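Local coordinates for putative peptidoglycan-binding/hydrolysing protein (Peptoclostridium difficile, PDB 5TV7), which probably binds peptidoglycan of the cell wall and may take part in its hydrolysis, its exact function being unproven, at residues Y29-E34 with E72-G77. Residues are numbered along the deposited sequence; the frame is centred on the assembly and turned at random.
Sequences YIYTYE and EDNSKG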
loop_
_atom_site.group_PDB
_atom_site.type_symbol
_atom_site.label_atom_id
_atom_site.label_comp_id
_atom_site.label_asym_id
_atom_site.label_seq_id
_atom_site.Cartn_x
_atom_site.Cartn_y
_atom_site.Cartn_z
ATOM N N TYR A 29 5.331 -2.959 11.236
ATOM C CA TYR A 29 6.787 -2.882 11.208
ATOM C C TYR A 29 7.359 -2.885 9.790
ATOM O O TYR A 29 6.863 -3.594 8.906
ATOM C CB TYR A 29 7.373 -4.041 12.026
ATOM C CG TYR A 29 7.049 -3.916 13.495
ATOM C CD1 TYR A 29 5.835 -4.379 14.008
ATOM C CD2 TYR A 29 7.936 -3.292 14.369
ATOM C CE1 TYR A 29 5.528 -4.240 15.354
ATOM C CE2 TYR A 29 7.637 -3.146 15.717
ATOM C CZ TYR A 29 6.433 -3.623 16.203
ATOM O OH TYR A 29 6.138 -3.473 17.535
ATOM N N ILE A 30 8.395 -2.075 9.585
ATOM C CA ILE A 30 9.097 -1.996 8.314
ATOM C C ILE A 30 10.287 -2.929 8.409
ATOM O O ILE A 30 11.060 -2.869 9.365
ATOM C CB ILE A 30 9.624 -0.574 8.014
ATOM C CG1 ILE A 30 8.478 0.444 8.005
ATOM C CG2 ILE A 30 10.361 -0.548 6.672
ATOM C CD1 ILE A 30 8.945 1.882 7.842
ATOM N N TYR A 31 10.420 -3.797 7.416
ATOM C CA TYR A 31 11.514 -4.748 7.328
ATOM C C TYR A 31 12.210 -4.567 6.002
ATOM O O TYR A 31 11.638 -4.023 5.060
ATOM C CB TYR A 31 10.972 -6.183 7.335
ATOM C CG TYR A 31 10.320 -6.618 8.616
ATOM C CD1 TYR A 31 11.085 -7.146 9.656
ATOM C CD2 TYR A 31 8.937 -6.526 8.791
ATOM C CE1 TYR A 31 10.497 -7.559 10.838
ATOM C CE2 TYR A 31 8.343 -6.938 9.973
ATOM C CZ TYR A 31 9.128 -7.448 10.991
ATOM O OH TYR A 31 8.562 -7.856 12.170
ATOM N N THR A 32 13.455 -5.014 5.940
ATOM C CA THR A 32 14.170 -5.080 4.687
ATOM C C THR A 32 13.864 -6.500 4.216
ATOM O O THR A 32 13.528 -7.371 5.039
ATOM C CB THR A 32 15.684 -4.898 4.856
ATOM O OG1 THR A 32 16.178 -5.878 5.771
ATOM C CG2 THR A 32 16.007 -3.499 5.382
ATOM N N TYR A 33 13.971 -6.736 2.912
ATOM C CA TYR A 33 13.706 -8.059 2.355
ATOM C C TYR A 33 14.535 -9.144 3.061
ATOM O O TYR A 33 14.004 -10.198 3.411
ATOM C CB TYR A 33 13.943 -8.055 0.839
ATOM C CG TYR A 33 13.798 -9.401 0.163
ATOM C CD1 TYR A 33 12.591 -10.093 0.199
ATOM C CD2 TYR A 33 14.856 -9.960 -0.556
ATOM C CE1 TYR A 33 12.450 -11.320 -0.432
ATOM C CE2 TYR A 33 14.729 -11.188 -1.191
ATOM C CZ TYR A 33 13.524 -11.863 -1.129
ATOM O OH TYR A 33 13.392 -13.076 -1.762
ATOM N N GLU A 34 15.813 -8.873 3.307
ATOM C CA GLU A 34 16.654 -9.865 3.989
ATOM C C GLU A 34 16.259 -10.082 5.461
ATOM O O GLU A 34 16.402 -11.189 5.974
ATOM C CB GLU A 34 18.149 -9.546 3.848
ATOM C CG GLU A 34 18.606 -8.208 4.405
ATOM C CD GLU A 34 20.117 -8.034 4.331
ATOM O OE1 GLU A 34 20.831 -9.011 4.006
ATOM O OE2 GLU A 34 20.595 -6.916 4.614
ATOM N N GLU A 72 6.475 -14.000 14.307
ATOM C CA GLU A 72 7.154 -12.780 13.862
ATOM C C GLU A 72 7.900 -12.135 15.029
ATOM O O GLU A 72 7.320 -11.941 16.101
ATOM C CB GLU A 72 6.125 -11.776 13.320
ATOM C CG GLU A 72 6.711 -10.461 12.798
ATOM C CD GLU A 72 5.653 -9.413 12.462
ATOM O OE1 GLU A 72 6.012 -8.371 11.869
ATOM O OE2 GLU A 72 4.462 -9.623 12.784
ATOM N N ASP A 73 9.181 -11.815 14.828
ATOM C CA ASP A 73 9.947 -11.096 15.848
ATOM C C ASP A 73 10.112 -9.658 15.336
ATOM O O ASP A 73 10.672 -9.410 14.262
ATOM C CB ASP A 73 11.287 -11.777 16.217
ATOM C CG ASP A 73 12.320 -11.742 15.097
ATOM O OD1 ASP A 73 11.944 -11.818 13.905
ATOM O OD2 ASP A 73 13.524 -11.663 15.425
ATOM N N ASN A 74 9.580 -8.724 16.110
ATOM C CA ASN A 74 9.588 -7.311 15.752
ATOM C C ASN A 74 10.973 -6.671 15.874
ATOM O O ASN A 74 11.207 -5.607 15.298
ATOM C CB ASN A 74 8.594 -6.568 16.641
ATOM C CG ASN A 74 7.227 -7.231 16.670
ATOM O OD1 ASN A 74 6.924 -8.102 15.847
ATOM N ND2 ASN A 74 6.400 -6.836 17.631
ATOM N N SER A 75 11.881 -7.322 16.610
ATOM C CA SER A 75 13.249 -6.813 16.811
ATOM C C SER A 75 13.996 -6.523 15.502
ATOM O O SER A 75 14.759 -5.558 15.426
ATOM C CB SER A 75 14.071 -7.783 17.679
ATOM O OG SER A 75 14.180 -9.064 17.076
ATOM N N LYS A 76 13.767 -7.350 14.480
ATOM C CA LYS A 76 14.412 -7.169 13.173
ATOM C C LYS A 76 13.786 -6.024 12.362
ATOM O O LYS A 76 14.360 -5.593 11.359
ATOM C CB LYS A 76 14.342 -8.466 12.358
ATOM C CG LYS A 76 15.009 -9.662 13.026
ATOM C CD LYS A 76 14.841 -10.944 12.217
ATOM C CE LYS A 76 15.718 -10.985 10.972
ATOM N NZ LYS A 76 17.173 -11.042 11.294
ATOM N N GLY A 77 12.614 -5.548 12.794
ATOM C CA GLY A 77 11.903 -4.473 12.100
ATOM C C GLY A 77 11.908 -3.130 12.800
ATOM O O GLY A 77 12.540 -2.955 13.842
#
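Tyr29 lays one face of its ring over the side chain of Asn74. Asn74 CB makes a CH-pi contact over that face, 3.8 Å from the centroid of the Tyr29 ring and offset toward the rim. The Asn74 amide continues under the same ring toward its hydroxyl end. Amide and ring planes are 26° apart, so the two groups stack. Asn74 ND2 comes within 3.5 Å of Tyr29 CZ. Gly77 C sits at the edge of this ring, and the ring of Tyr79 meets Tyr29 edge-to-face.

Tyr31 reaches further back in the loop, to Glu72. Its OH donates a hydrogen bond of 2.6 Å to Glu72 OE1. The oxygen is met on its anti side, 20° out of the carboxylate plane. Glu72 CG lies anti to its backbone N (chi1 -179°) and the chain beyond is extended, which carries the carboxylate to the hydroxyl. Asp73 O lies in the plane of the Tyr31 ring, at its edge.

The contact joins strand 26-32, an inner strand of the antiparallel sheet, to the loop that leads into strand 78-87. Both segments belong to a putative peptidoglycan-binding domain. Ile30 pairs with Val78 through backbone hydrogen bonding, so the loop folds back beside the strand just before pairing begins. Within the loop, Gly77 N bonds to Asn74 O at 2.9 Å and closes a type I beta turn over Asn74-Gly77.

Gly77 is where the backbones come close. Its CA is 3.3 Å from Ile30 O. Gly77 N approaches the Tyr31 ring obliquely, 3.5 Å from Tyr31 CE1.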